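Local coordinates for protein peptidase, M20/M25/M40 family (Staphylococcus aureus, PDB 4EWT) that probably hydrolyses amide bonds of acylated substrates, as a dimanganese amidohydrolase of the M20 peptidase family in the aminoacylase class, at residues Asp78-Ile84 and Val99-His105; Gln4-Thr8 and Thr118-Met122; Gln193-Gly199 and Asn247-Val252; Tyr301-Thr307 and Pro343-Ile347. One frame throughout, in Å; residues are numbered along the deposited sequence.

From the N terminus the chain first enters helix 2-11, and contact 2 closes a loop of 109 residues by bringing 4-8 against 118-122 at the end of helix 105-120. Contact 1 (78-84 with 99-105) falls wholly within that loop and runs into the start of the same helix, in the manganese-bearing domain. Contacts 3 and 4 then follow in series, with no crossing. Contact 3 (193-199 with 247-252) pairs strands at the far end of the antiparallel sheet, its centre about 70 Å from that of contact 2. Contact 4 (301-307 with 343-347) joins strand 300-302 of that sheet to strand 344-350 of the mixed sheet, with its nearest atoms about 6 Å from contact 1.

Contact 1: residues Asp78-Ile84 and Val99-His105; sequences DFDALPI and VMHACGH. With MN (manganese (II) ion), chain F; MN (manganese (II) ion), chain E.
Two irregular segments run antiparallel and meet in a single hydrogen-bonded bridge, Leu-82 with Met-100 (CA-CA 5.5 Å): Leu-82 N to Met-100 O and Met-100 N to Leu-82 O are both 3.0 Å. Inverse gamma turns centred on Pro-83 and His-101 flank it. Small side chains fill the hollows. Ala-81 CB sits over the His-101 ring face, 3.8 Å from its centroid (CH-pi), and equally near Val-99 CG2. Ala-102 CB rests against Leu-82 CD1 and Ile-84 CD1, each 3.9 Å away, both residues being mt. The extended (ttt) Met-100 side chain leads away but passes Ile-84, SD 3.9 Å from CG2 and CB 3.2 Å from Ile-84 O. The CA-to-CB bond of Phe-79 points away, and its ring packs on helix 34-43. His-105, just after N-cap Gly-104, covers Asp-78, whose CB lies over the imidazole face, 4.3 Å from its centroid. His-105 ND1 makes weak bonds to Asp-80 O (2.8 Å) and OD1 (3.0 Å), consistent with Asp-80 helping to orient the ring; Asp-80 OD2 accepts from Ser-30 OG and Glu-139 N. Cys-103 SG bridges the ions: one (SG 2.6 Å) also binds His-105 NE2 (2.3 Å) and His-164, the other (SG 2.4 Å) Glu-139 and His-362; water 2 bridges both (2.5 and 2.4 Å). Water 1, on the His-105 ion, donates to Asp-78 OD2 (2.4 Å), whose OD1 pairs with His-108; second-shell carboxylates probably help to position the ligands.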
loop_
_atom_site.group_PDB
_atom_site.type_symbol
_atom_site.label_atom_id
_atom_site.label_comp_id
_atom_site.label_asym_id
_atom_site.label_seq_id
_atom_site.Cartn_x
_atom_site.Cartn_y
_atom_site.Cartn_z
ATOM N N ASP A 78 20.835 -31.432 -23.367
ATOM C CA ASP A 78 20.682 -30.163 -24.094
ATOM C C ASP A 78 22.041 -29.554 -24.445
ATOM O O ASP A 78 23.057 -29.892 -23.818
ATOM C CB ASP A 78 19.776 -29.166 -23.342
ATOM C CG ASP A 78 20.007 -29.160 -21.831
ATOM O OD1 ASP A 78 20.942 -29.825 -21.325
ATOM O OD2 ASP A 78 19.240 -28.470 -21.137
ATOM N N PHE A 79 22.067 -28.695 -25.464
ATOM C CA PHE A 79 23.346 -28.167 -25.955
ATOM C C PHE A 79 23.437 -26.673 -26.293
ATOM O O PHE A 79 24.474 -26.222 -26.797
ATOM C CB PHE A 79 23.902 -29.017 -27.106
ATOM C CG PHE A 79 23.051 -29.034 -28.352
ATOM C CD1 PHE A 79 23.197 -28.049 -29.331
ATOM C CD2 PHE A 79 22.156 -30.076 -28.583
ATOM C CE1 PHE A 79 22.442 -28.089 -30.505
ATOM C CE2 PHE A 79 21.397 -30.127 -29.759
ATOM C CZ PHE A 79 21.540 -29.131 -30.721
ATOM N N ASP A 80 22.381 -25.913 -26.009
ATOM C CA ASP A 80 22.413 -24.463 -26.227
ATOM C C ASP A 80 23.144 -23.747 -25.095
ATOM O O ASP A 80 23.169 -24.224 -23.952
ATOM C CB ASP A 80 21.002 -23.873 -26.420
ATOM C CG ASP A 80 20.077 -24.125 -25.227
ATOM O OD1 ASP A 80 20.206 -25.166 -24.537
ATOM O OD2 ASP A 80 19.186 -23.279 -24.994
ATOM N N ALA A 81 23.741 -22.607 -25.427
ATOM C CA ALA A 81 24.437 -21.769 -24.451
ATOM C C ALA A 81 23.637 -20.493 -24.159
ATOM O O ALA A 81 22.506 -20.361 -24.621
ATOM C CB ALA A 81 25.829 -21.435 -24.946
ATOM N N LEU A 82 24.234 -19.560 -23.414
ATOM C CA LEU A 82 23.544 -18.347 -22.946
ATOM C C LEU A 82 24.251 -17.046 -23.364
ATOM O O LEU A 82 25.458 -17.063 -23.619
ATOM C CB LEU A 82 23.417 -18.388 -21.422
ATOM C CG LEU A 82 22.440 -19.387 -20.811
ATOM C CD1 LEU A 82 22.914 -19.794 -19.424
ATOM C CD2 LEU A 82 21.042 -18.796 -20.761
ATOM N N PRO A 83 23.503 -15.917 -23.434
ATOM C CA PRO A 83 24.099 -14.608 -23.748
ATOM C C PRO A 83 24.840 -13.993 -22.548
ATOM O O PRO A 83 24.370 -13.020 -21.954
ATOM C CB PRO A 83 22.882 -13.753 -24.130
ATOM C CG PRO A 83 21.754 -14.341 -23.338
ATOM C CD PRO A 83 22.031 -15.830 -23.313
ATOM N N ILE A 84 25.993 -14.570 -22.211
ATOM C CA ILE A 84 26.759 -14.191 -21.022
ATOM C C ILE A 84 28.248 -14.103 -21.357
ATOM O O ILE A 84 28.802 -15.004 -21.995
ATOM C CB ILE A 84 26.525 -15.212 -19.865
ATOM C CG1 ILE A 84 25.090 -15.100 -19.324
ATOM C CG2 ILE A 84 27.537 -15.024 -18.737
ATOM C CD1 ILE A 84 24.565 -16.367 -18.711
ATOM N N VAL A 99 28.805 -14.890 -25.460
ATOM C CA VAL A 99 28.093 -16.140 -25.183
ATOM C C VAL A 99 28.975 -17.154 -24.447
ATOM O O VAL A 99 30.190 -17.184 -24.648
ATOM C CB VAL A 99 27.310 -16.709 -26.436
ATOM C CG1 VAL A 99 27.827 -16.135 -27.731
ATOM C CG2 VAL A 99 27.283 -18.242 -26.474
ATOM N N MET A 100 28.338 -17.937 -23.570
ATOM C CA MET A 100 28.998 -18.855 -22.637
ATOM C C MET A 100 28.097 -20.039 -22.261
ATOM O O MET A 100 26.892 -19.857 -22.030
ATOM C CB MET A 100 29.363 -18.098 -21.354
ATOM C CG MET A 100 29.891 -18.971 -20.220
ATOM S SD MET A 100 30.009 -18.096 -18.646
ATOM C CE MET A 100 30.732 -19.397 -17.647
ATOM N N HIS A 101 28.681 -21.237 -22.175
ATOM C CA HIS A 101 27.983 -22.388 -21.589
ATOM C C HIS A 101 27.941 -22.275 -20.063
ATOM O O HIS A 101 28.706 -22.950 -19.358
ATOM C CB HIS A 101 28.612 -23.716 -22.014
ATOM C CG HIS A 101 28.067 -24.261 -23.296
ATOM N ND1 HIS A 101 26.762 -24.690 -23.429
ATOM C CD2 HIS A 101 28.656 -24.458 -24.500
ATOM C CE1 HIS A 101 26.568 -25.121 -24.662
ATOM N NE2 HIS A 101 27.700 -24.989 -25.333
ATOM N N ALA A 102 27.038 -21.420 -19.574
ATOM C CA ALA A 102 26.930 -21.099 -18.157
ATOM C C ALA A 102 25.953 -21.991 -17.378
ATOM O O ALA A 102 25.619 -21.676 -16.230
ATOM C CB ALA A 102 26.555 -19.609 -17.981
ATOM N N CYS A 103 25.507 -23.090 -17.993
ATOM C CA CYS A 103 24.553 -24.023 -17.357
ATOM C C CYS A 103 24.980 -25.496 -17.477
ATOM O O CYS A 103 24.223 -26.401 -17.114
ATOM C CB CYS A 103 23.141 -23.834 -17.929
ATOM S SG CYS A 103 21.784 -24.218 -16.781
ATOM N N GLY A 104 26.185 -25.727 -17.996
ATOM C CA GLY A 104 26.769 -27.065 -18.054
ATOM C C GLY A 104 26.233 -27.918 -19.187
ATOM O O GLY A 104 26.399 -29.138 -19.176
ATOM N N HIS A 105 25.597 -27.279 -20.167
ATOM C CA HIS A 105 25.046 -27.981 -21.333
ATOM C C HIS A 105 26.153 -28.603 -22.195
ATOM O O HIS A 105 25.944 -29.628 -22.835
ATOM C CB HIS A 105 24.181 -27.040 -22.178
ATOM C CG HIS A 105 22.909 -26.610 -21.514
ATOM N ND1 HIS A 105 21.917 -25.928 -22.187
ATOM C CD2 HIS A 105 22.462 -26.764 -20.244
ATOM C CE1 HIS A 105 20.918 -25.679 -21.364
ATOM N NE2 HIS A 105 21.224 -26.172 -20.179
HETATM MN MN MN F . 20.425 -26.036 -18.043
HETATM MN MN MN E . 20.059 -22.707 -17.607
HETATM O O HOH W 1 19.029 -27.581 -18.917
HETATM O O HOH W 2 18.508 -24.479 -18.210
#

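Contact 2: residues Gln4-Thr8 and Thr118-Met122; sequences QLIET and TLAEM
Segment 4-8 is regular alpha helix throughout, and segment 118-122 is the last part of helix 105-120 and the turn leaving it, where Glu-121 N to Thr-118 O and Met-122 N to Leu-119 O (3.1 Å each) are i to i+3 bonds. The closest approach of the backbones is Thr-8 CA to Thr-118 CA, 7.2 Å, a separation small enough for the short side chains to touch.

Apolar packing dominates. Thr-8 and Thr-118, both in the m rotamer, meet methyl to methyl, CG2 to CG2 at 3.7 Å, and Leu-5 CD2 approaches Thr-118 CG2 at 3.9 Å. Met-122, mtp, lays its sulfur 4.2 Å from Leu-5 CD2, and its CE ends 4.0 Å from Leu-5 N and 3.7 Å from Gln-4 OE1.

Polar groups do not bond across the interface. Thr-8 OG1 instead turns back to Gln-4 O (2.7 Å), alongside the helical bond from Thr-8 N to the same oxygen (3.0 Å). Glu-121 OE1 lies 3.3 Å from Thr-8 CG2, but its charge is paired with Lys-12 in a salt bridge, and Thr-118 OG1 bonds to Val-114 and Lys-12.

This is plain helix-to-helix-end packing, its centre about 28 Å from that of metal-binding contact 1. Leu-5 also rests on Leu-385 and Leu-119 on Val-384, so helix 372-386 lines the same junction between helix 2-11 and helix 105-120.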
loop_
_atom_site.group_PDB
_atom_site.type_symbol
_atom_site.label_atom_id
_atom_site.label_comp_id
_atom_site.label_asym_id
_atom_site.label_seq_id
_atom_site.Cartn_x
_atom_site.Cartn_y
_atom_site.Cartn_z
ATOM N N GLN A 4 31.346 -54.250 -17.217
ATOM C CA GLN A 4 31.932 -53.874 -18.510
ATOM C C GLN A 4 31.644 -52.413 -18.850
ATOM O O GLN A 4 32.521 -51.694 -19.332
ATOM C CB GLN A 4 31.421 -54.786 -19.632
ATOM C CG GLN A 4 32.130 -54.555 -20.977
ATOM C CD GLN A 4 31.431 -55.199 -22.168
ATOM O OE1 GLN A 4 30.565 -56.068 -22.015
ATOM N NE2 GLN A 4 31.815 -54.776 -23.369
ATOM N N LEU A 5 30.406 -51.992 -18.593
ATOM C CA LEU A 5 29.985 -50.613 -18.796
ATOM C C LEU A 5 30.895 -49.650 -18.035
ATOM O O LEU A 5 31.470 -48.731 -18.624
ATOM C CB LEU A 5 28.536 -50.435 -18.336
ATOM C CG LEU A 5 27.589 -49.386 -18.941
ATOM C CD1 LEU A 5 26.818 -48.702 -17.832
ATOM C CD2 LEU A 5 28.243 -48.361 -19.866
ATOM N N ILE A 6 31.038 -49.880 -16.733
ATOM C CA ILE A 6 31.784 -48.967 -15.863
ATOM C C ILE A 6 33.236 -48.797 -16.312
ATOM O O ILE A 6 33.718 -47.666 -16.447
ATOM C CB ILE A 6 31.714 -49.391 -14.360
ATOM C CG1 ILE A 6 30.257 -49.569 -13.894
ATOM C CG2 ILE A 6 32.479 -48.406 -13.467
ATOM C CD1 ILE A 6 29.340 -48.340 -14.068
ATOM N N GLU A 7 33.929 -49.900 -16.591
ATOM C CA GLU A 7 35.320 -49.777 -16.992
ATOM C C GLU A 7 35.511 -49.197 -18.374
ATOM O O GLU A 7 36.464 -48.509 -18.618
ATOM C CB GLU A 7 36.135 -51.060 -16.790
ATOM C CG GLU A 7 35.376 -52.230 -16.321
ATOM C CD GLU A 7 36.084 -53.001 -15.219
ATOM O OE1 GLU A 7 35.625 -52.912 -14.069
ATOM O OE2 GLU A 7 37.090 -53.704 -15.489
ATOM N N THR A 8 34.597 -49.461 -19.275
ATOM C CA THR A 8 34.640 -48.778 -20.572
ATOM C C THR A 8 34.483 -47.270 -20.396
ATOM O O THR A 8 35.192 -46.490 -21.031
ATOM C CB THR A 8 33.547 -49.258 -21.544
ATOM O OG1 THR A 8 33.524 -50.685 -21.580
ATOM C CG2 THR A 8 33.817 -48.735 -22.944
ATOM N N THR A 118 29.372 -45.724 -26.209
ATOM C CA THR A 118 29.587 -46.899 -25.368
ATOM C C THR A 118 28.398 -47.860 -25.401
ATOM O O THR A 118 28.587 -49.054 -25.594
ATOM C CB THR A 118 29.915 -46.502 -23.923
ATOM O OG1 THR A 118 31.023 -45.595 -23.925
ATOM C CG2 THR A 118 30.275 -47.724 -23.099
ATOM N N LEU A 119 27.181 -47.342 -25.239
ATOM C CA LEU A 119 25.981 -48.181 -25.319
ATOM C C LEU A 119 25.844 -48.834 -26.693
ATOM O O LEU A 119 25.328 -49.944 -26.803
ATOM C CB LEU A 119 24.709 -47.389 -24.971
ATOM C CG LEU A 119 24.523 -46.897 -23.525
ATOM C CD1 LEU A 119 23.311 -45.987 -23.405
ATOM C CD2 LEU A 119 24.411 -48.074 -22.537
ATOM N N ALA A 120 26.326 -48.148 -27.732
ATOM C CA ALA A 120 26.295 -48.663 -29.105
ATOM C C ALA A 120 27.182 -49.896 -29.325
ATOM O O ALA A 120 26.923 -50.695 -30.234
ATOM C CB ALA A 120 26.665 -47.568 -30.098
ATOM N N GLU A 121 28.221 -50.044 -28.507
ATOM C CA GLU A 121 29.100 -51.203 -28.613
ATOM C C GLU A 121 28.661 -52.334 -27.679
ATOM O O GLU A 121 29.318 -53.371 -27.592
ATOM C CB GLU A 121 30.580 -50.803 -28.444
ATOM C CG GLU A 121 30.987 -50.296 -27.084
ATOM C CD GLU A 121 32.150 -49.313 -27.136
ATOM O OE1 GLU A 121 32.762 -49.062 -26.073
ATOM O OE2 GLU A 121 32.449 -48.768 -28.224
ATOM N N MET A 122 27.521 -52.132 -27.020
ATOM C CA MET A 122 26.981 -53.097 -26.067
ATOM C C MET A 122 25.560 -53.546 -26.405
ATOM O O MET A 122 24.785 -53.886 -25.507
ATOM C CB MET A 122 27.014 -52.530 -24.646
ATOM C CG MET A 122 28.412 -52.218 -24.119
ATOM S SD MET A 122 28.384 -51.704 -22.391
ATOM C CE MET A 122 28.108 -53.276 -21.578
#

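Contact 3: residues Gln193-Gly199 and Asn247-Val252; sequences QGKGGHG and NVIKDV
The segments run antiparallel, 176° apart end to end, as two short ladders whose register shifts by one. Asn-247 O opens the pairing by accepting from Gly-199 N at 2.9 Å; a CB on Gly-199 would lie only 2.7 Å from that oxygen, so the approach needs a bare backbone. Val-248 pairs with His-198 in a non-hydrogen-bonded position, CA-CA 4.9 Å, with side chains diverging. Ile-249 forms the hydrogen-bonded pair with Gly-197: its N donates to Gly-197 O at 2.8 Å, and its O receives a weak bond from Gly-197 N at 3.4 Å and a CA-H...O contact from Gly-196 CA at 3.2 Å. Its mt side chain reaches CD1 to 3.6 Å from His-198 O. Beyond Lys-250 the ladder breaks. Asp-251 CB packs 3.3 Å from Gly-196 N, and Asp-251 O accepts from Gly-194 N at 2.7 Å. Val-252 then forms an antiparallel non-hydrogen-bonded pair with Gln-193, CA-CA 4.5 Å. This belongs to the antiparallel sheet of the satellite domain of the M20 fold, and its flank meets Thr-236, Gly-238, Asp-258 and Arg-260 of a second subunit. Against glycine-rich 193-199 the pairing is carried by main-chain hydrogen bonds, and a side chain would collide at Gly-199 and be tight at Gly-196.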
loop_
_atom_site.group_PDB
_atom_site.type_symbol
_atom_site.label_atom_id
_atom_site.label_comp_id
_atom_site.label_asym_id
_atom_site.label_seq_id
_atom_site.Cartn_x
_atom_site.Cartn_y
_atom_site.Cartn_z
ATOM N N GLN A 193 -3.632 2.245 -18.250
ATOM C CA GLN A 193 -3.931 3.489 -18.928
ATOM C C GLN A 193 -4.830 4.356 -18.050
ATOM O O GLN A 193 -5.971 3.988 -17.766
ATOM C CB GLN A 193 -4.604 3.194 -20.283
ATOM C CG GLN A 193 -5.164 4.408 -21.041
ATOM C CD GLN A 193 -4.089 5.251 -21.682
ATOM O OE1 GLN A 193 -3.919 6.425 -21.334
ATOM N NE2 GLN A 193 -3.353 4.667 -22.632
ATOM N N GLY A 194 -4.286 5.479 -17.588
ATOM C CA GLY A 194 -5.063 6.527 -16.927
ATOM C C GLY A 194 -5.299 7.666 -17.918
ATOM O O GLY A 194 -5.608 7.443 -19.081
ATOM N N LYS A 195 -5.115 8.885 -17.449
ATOM C CA LYS A 195 -5.283 10.068 -18.252
ATOM C C LYS A 195 -4.225 11.082 -17.806
ATOM O O LYS A 195 -4.168 11.452 -16.638
ATOM C CB LYS A 195 -6.692 10.639 -18.067
ATOM C CG LYS A 195 -6.883 12.009 -18.716
ATOM C CD LYS A 195 -8.204 12.644 -18.277
ATOM C CE LYS A 195 -9.221 12.577 -19.385
ATOM N NZ LYS A 195 -9.003 13.677 -20.368
ATOM N N GLY A 196 -3.385 11.492 -18.746
ATOM C CA GLY A 196 -2.378 12.513 -18.523
ATOM C C GLY A 196 -2.958 13.899 -18.341
ATOM O O GLY A 196 -4.110 14.152 -18.684
ATOM N N GLY A 197 -2.162 14.799 -17.784
ATOM C CA GLY A 197 -2.591 16.181 -17.589
ATOM C C GLY A 197 -1.497 16.964 -16.898
ATOM O O GLY A 197 -0.514 16.385 -16.427
ATOM N N HIS A 198 -1.658 18.284 -16.858
ATOM C CA HIS A 198 -0.697 19.156 -16.197
ATOM C C HIS A 198 -0.601 18.823 -14.708
ATOM O O HIS A 198 -1.610 18.580 -14.049
ATOM C CB HIS A 198 -1.071 20.623 -16.416
ATOM C CG HIS A 198 0.081 21.564 -16.262
ATOM N ND1 HIS A 198 0.132 22.521 -15.268
ATOM C CD2 HIS A 198 1.240 21.676 -16.956
ATOM C CE1 HIS A 198 1.267 23.193 -15.369
ATOM N NE2 HIS A 198 1.956 22.698 -16.383
ATOM N N GLY A 199 0.626 18.813 -14.192
ATOM C CA GLY A 199 0.909 18.378 -12.819
ATOM C C GLY A 199 0.255 19.175 -11.706
ATOM O O GLY A 199 0.163 18.697 -10.574
ATOM N N ASN A 247 6.567 17.349 -14.326
ATOM C CA ASN A 247 5.371 18.115 -14.002
ATOM C C ASN A 247 4.186 17.783 -14.909
ATOM O O ASN A 247 3.312 18.630 -15.154
ATOM C CB ASN A 247 5.727 19.544 -14.315
ATOM C CG ASN A 247 6.555 19.632 -15.557
ATOM O OD1 ASN A 247 6.807 18.605 -16.215
ATOM N ND2 ASN A 247 7.032 20.831 -15.876
ATOM N N VAL A 248 4.197 16.573 -15.447
ATOM C CA VAL A 248 3.080 16.063 -16.223
ATOM C C VAL A 248 2.639 14.815 -15.487
ATOM O O VAL A 248 3.462 13.950 -15.184
ATOM C CB VAL A 248 3.512 15.730 -17.682
ATOM C CG1 VAL A 248 2.405 15.024 -18.456
ATOM C CG2 VAL A 248 3.942 17.012 -18.429
ATOM N N ILE A 249 1.360 14.741 -15.144
ATOM C CA ILE A 249 0.801 13.507 -14.584
ATOM C C ILE A 249 0.809 12.414 -15.652
ATOM O O ILE A 249 0.282 12.600 -16.752
ATOM C CB ILE A 249 -0.617 13.729 -14.008
ATOM C CG1 ILE A 249 -0.525 14.537 -12.713
ATOM C CG2 ILE A 249 -1.320 12.376 -13.744
ATOM C CD1 ILE A 249 -1.759 15.354 -12.412
ATOM N N LYS A 250 1.431 11.288 -15.322
ATOM C CA LYS A 250 1.714 10.236 -16.287
ATOM C C LYS A 250 0.460 9.454 -16.729
ATOM O O LYS A 250 -0.313 8.970 -15.898
ATOM C CB LYS A 250 2.812 9.314 -15.730
ATOM C CG LYS A 250 3.269 8.189 -16.654
ATOM C CD LYS A 250 4.293 8.678 -17.674
ATOM C CE LYS A 250 4.422 7.718 -18.849
ATOM N NZ LYS A 250 5.260 8.279 -19.950
ATOM N N ASP A 251 0.275 9.349 -18.048
ATOM C CA ASP A 251 -0.966 8.816 -18.652
ATOM C C ASP A 251 -1.035 7.292 -18.716
ATOM O O ASP A 251 -2.126 6.720 -18.693
ATOM C CB ASP A 251 -1.176 9.397 -20.064
ATOM C CG ASP A 251 -0.131 8.934 -21.063
ATOM O OD1 ASP A 251 1.051 8.734 -20.680
ATOM O OD2 ASP A 251 -0.485 8.775 -22.258
ATOM N N VAL A 252 0.132 6.656 -18.804
ATOM C CA VAL A 252 0.230 5.222 -18.990
ATOM C C VAL A 252 1.518 4.693 -18.351
ATOM O O VAL A 252 2.562 5.346 -18.424
ATOM C CB VAL A 252 0.118 4.817 -20.488
ATOM C CG1 VAL A 252 1.204 5.466 -21.309
ATOM C CG2 VAL A 252 0.162 3.295 -20.655
#

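Contact 4: residues Tyr301-Thr307 and Pro343-Ile347; sequences YNDPEFT and PSAFI
A helix N-cap and a strand are joined here where the chain returns from the satellite sheet to the alpha/beta domain of the M20 fold. Asn-302, with the most surface covered, ends strand 300-302 with chi1 m and makes two near-linear bonds to one residue: Phe-346 N to OD1 (2.8 Å) and ND2 to Phe-346 O (3.0 Å), so its amide pairs with the strand backbone as a neighbouring strand would. ND2 also reaches Arg-177. Its CA lies 4.8 Å from that of Ala-345. Asp-303 N then donates to Ser-344 O (2.9 Å), and Asp-303, t, caps helix 304-316 through OD1 to Phe-306 N (2.9 Å), its CG touching Pro-343 CB (3.5 Å).

Ala-345 is the second focus: its CB packs 3.7 Å from Phe-306 CD2 and 3.5 Å from Thr-307 OG1. Phe-306, chi1 t, directs its ring edge at the strand, with CD2 3.6 Å from Ala-345 N, and stacks on His-159. Ser-344 CB points away from 301-307, and its side chain touches helix 335-341. Strand 344-350, an inner strand of the mixed sheet, pairs through Ala-345 and Ile-347 with strand 159-166. Water 3 bridges the segments, accepting from Ser-344 N at 3.0 Å and lying 3.0 Å from Tyr-301 O.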
loop_
_atom_site.group_PDB
_atom_site.type_symbol
_atom_site.label_atom_id
_atom_site.label_comp_id
_atom_site.label_asym_id
_atom_site.label_seq_id
_atom_site.Cartn_x
_atom_site.Cartn_y
_atom_site.Cartn_z
ATOM N N TYR A 301 7.589 -32.371 -13.443
ATOM C CA TYR A 301 7.021 -33.414 -12.611
ATOM C C TYR A 301 7.784 -34.721 -12.807
ATOM O O TYR A 301 7.719 -35.328 -13.871
ATOM C CB TYR A 301 5.531 -33.600 -12.945
ATOM C CG TYR A 301 4.847 -34.564 -12.016
ATOM C CD1 TYR A 301 4.547 -34.186 -10.701
ATOM C CD2 TYR A 301 4.507 -35.849 -12.433
ATOM C CE1 TYR A 301 3.924 -35.055 -9.834
ATOM C CE2 TYR A 301 3.880 -36.734 -11.563
ATOM C CZ TYR A 301 3.598 -36.324 -10.259
ATOM O OH TYR A 301 2.982 -37.172 -9.374
ATOM N N ASN A 302 8.531 -35.133 -11.791
ATOM C CA ASN A 302 9.183 -36.423 -11.824
ATOM C C ASN A 302 8.178 -37.512 -11.488
ATOM O O ASN A 302 7.684 -37.581 -10.359
ATOM C CB ASN A 302 10.377 -36.467 -10.875
ATOM C CG ASN A 302 11.646 -35.922 -11.506
ATOM O OD1 ASN A 302 11.705 -35.672 -12.708
ATOM N ND2 ASN A 302 12.664 -35.731 -10.693
ATOM N N ASP A 303 7.857 -38.333 -12.483
ATOM C CA ASP A 303 6.974 -39.481 -12.291
ATOM C C ASP A 303 7.447 -40.313 -11.097
ATOM O O ASP A 303 8.583 -40.767 -11.085
ATOM C CB ASP A 303 6.916 -40.345 -13.542
ATOM C CG ASP A 303 6.009 -41.558 -13.365
ATOM O OD1 ASP A 303 6.533 -42.692 -13.313
ATOM O OD2 ASP A 303 4.781 -41.370 -13.242
ATOM N N PRO A 304 6.581 -40.479 -10.075
ATOM C CA PRO A 304 6.974 -41.172 -8.840
ATOM C C PRO A 304 7.434 -42.625 -9.043
ATOM O O PRO A 304 8.440 -43.016 -8.460
ATOM C CB PRO A 304 5.706 -41.098 -7.982
ATOM C CG PRO A 304 5.041 -39.847 -8.443
ATOM C CD PRO A 304 5.243 -39.871 -9.941
ATOM N N GLU A 305 6.713 -43.399 -9.860
ATOM C CA GLU A 305 7.081 -44.799 -10.162
ATOM C C GLU A 305 8.463 -44.880 -10.809
ATOM O O GLU A 305 9.349 -45.589 -10.324
ATOM C CB GLU A 305 6.055 -45.469 -11.096
ATOM C CG GLU A 305 4.684 -45.730 -10.488
ATOM C CD GLU A 305 3.652 -46.155 -11.527
ATOM O OE1 GLU A 305 2.694 -45.377 -11.759
ATOM O OE2 GLU A 305 3.801 -47.257 -12.115
ATOM N N PHE A 306 8.639 -44.143 -11.904
ATOM C CA PHE A 306 9.890 -44.195 -12.651
ATOM C C PHE A 306 11.058 -43.630 -11.845
ATOM O O PHE A 306 12.119 -44.245 -11.805
ATOM C CB PHE A 306 9.752 -43.502 -14.013
ATOM C CG PHE A 306 10.977 -43.611 -14.883
ATOM C CD1 PHE A 306 11.476 -44.852 -15.258
ATOM C CD2 PHE A 306 11.620 -42.467 -15.336
ATOM C CE1 PHE A 306 12.601 -44.957 -16.061
ATOM C CE2 PHE A 306 12.747 -42.558 -16.143
ATOM C CZ PHE A 306 13.242 -43.805 -16.507
ATOM N N THR A 307 10.855 -42.492 -11.182
ATOM C CA THR A 307 11.923 -41.856 -10.397
ATOM C C THR A 307 12.408 -42.751 -9.273
ATOM O O THR A 307 13.610 -42.819 -9.018
ATOM C CB THR A 307 11.503 -40.492 -9.808
ATOM O OG1 THR A 307 11.084 -39.625 -10.863
ATOM C CG2 THR A 307 12.660 -39.836 -9.055
ATOM N N PRO A 343 6.070 -40.534 -18.679
ATOM C CA PRO A 343 6.616 -40.605 -17.328
ATOM C C PRO A 343 8.132 -40.440 -17.380
ATOM O O PRO A 343 8.815 -41.146 -18.140
ATOM C CB PRO A 343 6.236 -42.016 -16.860
ATOM C CG PRO A 343 5.895 -42.763 -18.081
ATOM C CD PRO A 343 5.383 -41.776 -19.066
ATOM N N SER A 344 8.653 -39.484 -16.616
ATOM C CA SER A 344 10.070 -39.153 -16.717
ATOM C C SER A 344 10.695 -38.909 -15.354
ATOM O O SER A 344 9.987 -38.777 -14.348
ATOM C CB SER A 344 10.272 -37.924 -17.608
ATOM O OG SER A 344 9.444 -37.993 -18.751
ATOM N N ALA A 345 12.028 -38.878 -15.346
ATOM C CA ALA A 345 12.814 -38.528 -14.177
ATOM C C ALA A 345 13.955 -37.618 -14.613
ATOM O O ALA A 345 14.723 -37.942 -15.526
ATOM C CB ALA A 345 13.357 -39.767 -13.504
ATOM N N PHE A 346 14.038 -36.460 -13.975
ATOM C CA PHE A 346 15.129 -35.529 -14.206
ATOM C C PHE A 346 15.932 -35.559 -12.933
ATOM O O PHE A 346 15.414 -35.229 -11.869
ATOM C CB PHE A 346 14.563 -34.134 -14.478
ATOM C CG PHE A 346 15.567 -33.141 -15.013
ATOM C CD1 PHE A 346 16.162 -33.320 -16.268
ATOM C CD2 PHE A 346 15.889 -32.009 -14.281
ATOM C CE1 PHE A 346 17.073 -32.376 -16.772
ATOM C CE2 PHE A 346 16.793 -31.051 -14.782
ATOM C CZ PHE A 346 17.381 -31.243 -16.025
ATOM N N ILE A 347 17.180 -36.002 -13.027
ATOM C CA ILE A 347 18.015 -36.153 -11.833
ATOM C C ILE A 347 19.260 -35.269 -11.906
ATOM O O ILE A 347 19.588 -34.730 -12.961
ATOM C CB ILE A 347 18.389 -37.641 -11.553
ATOM C CG1 ILE A 347 19.267 -38.208 -12.667
ATOM C CG2 ILE A 347 17.126 -38.486 -11.338
ATOM C CD1 ILE A 347 19.830 -39.590 -12.390
HETATM O O HOH W 3 6.674 -37.320 -15.858
#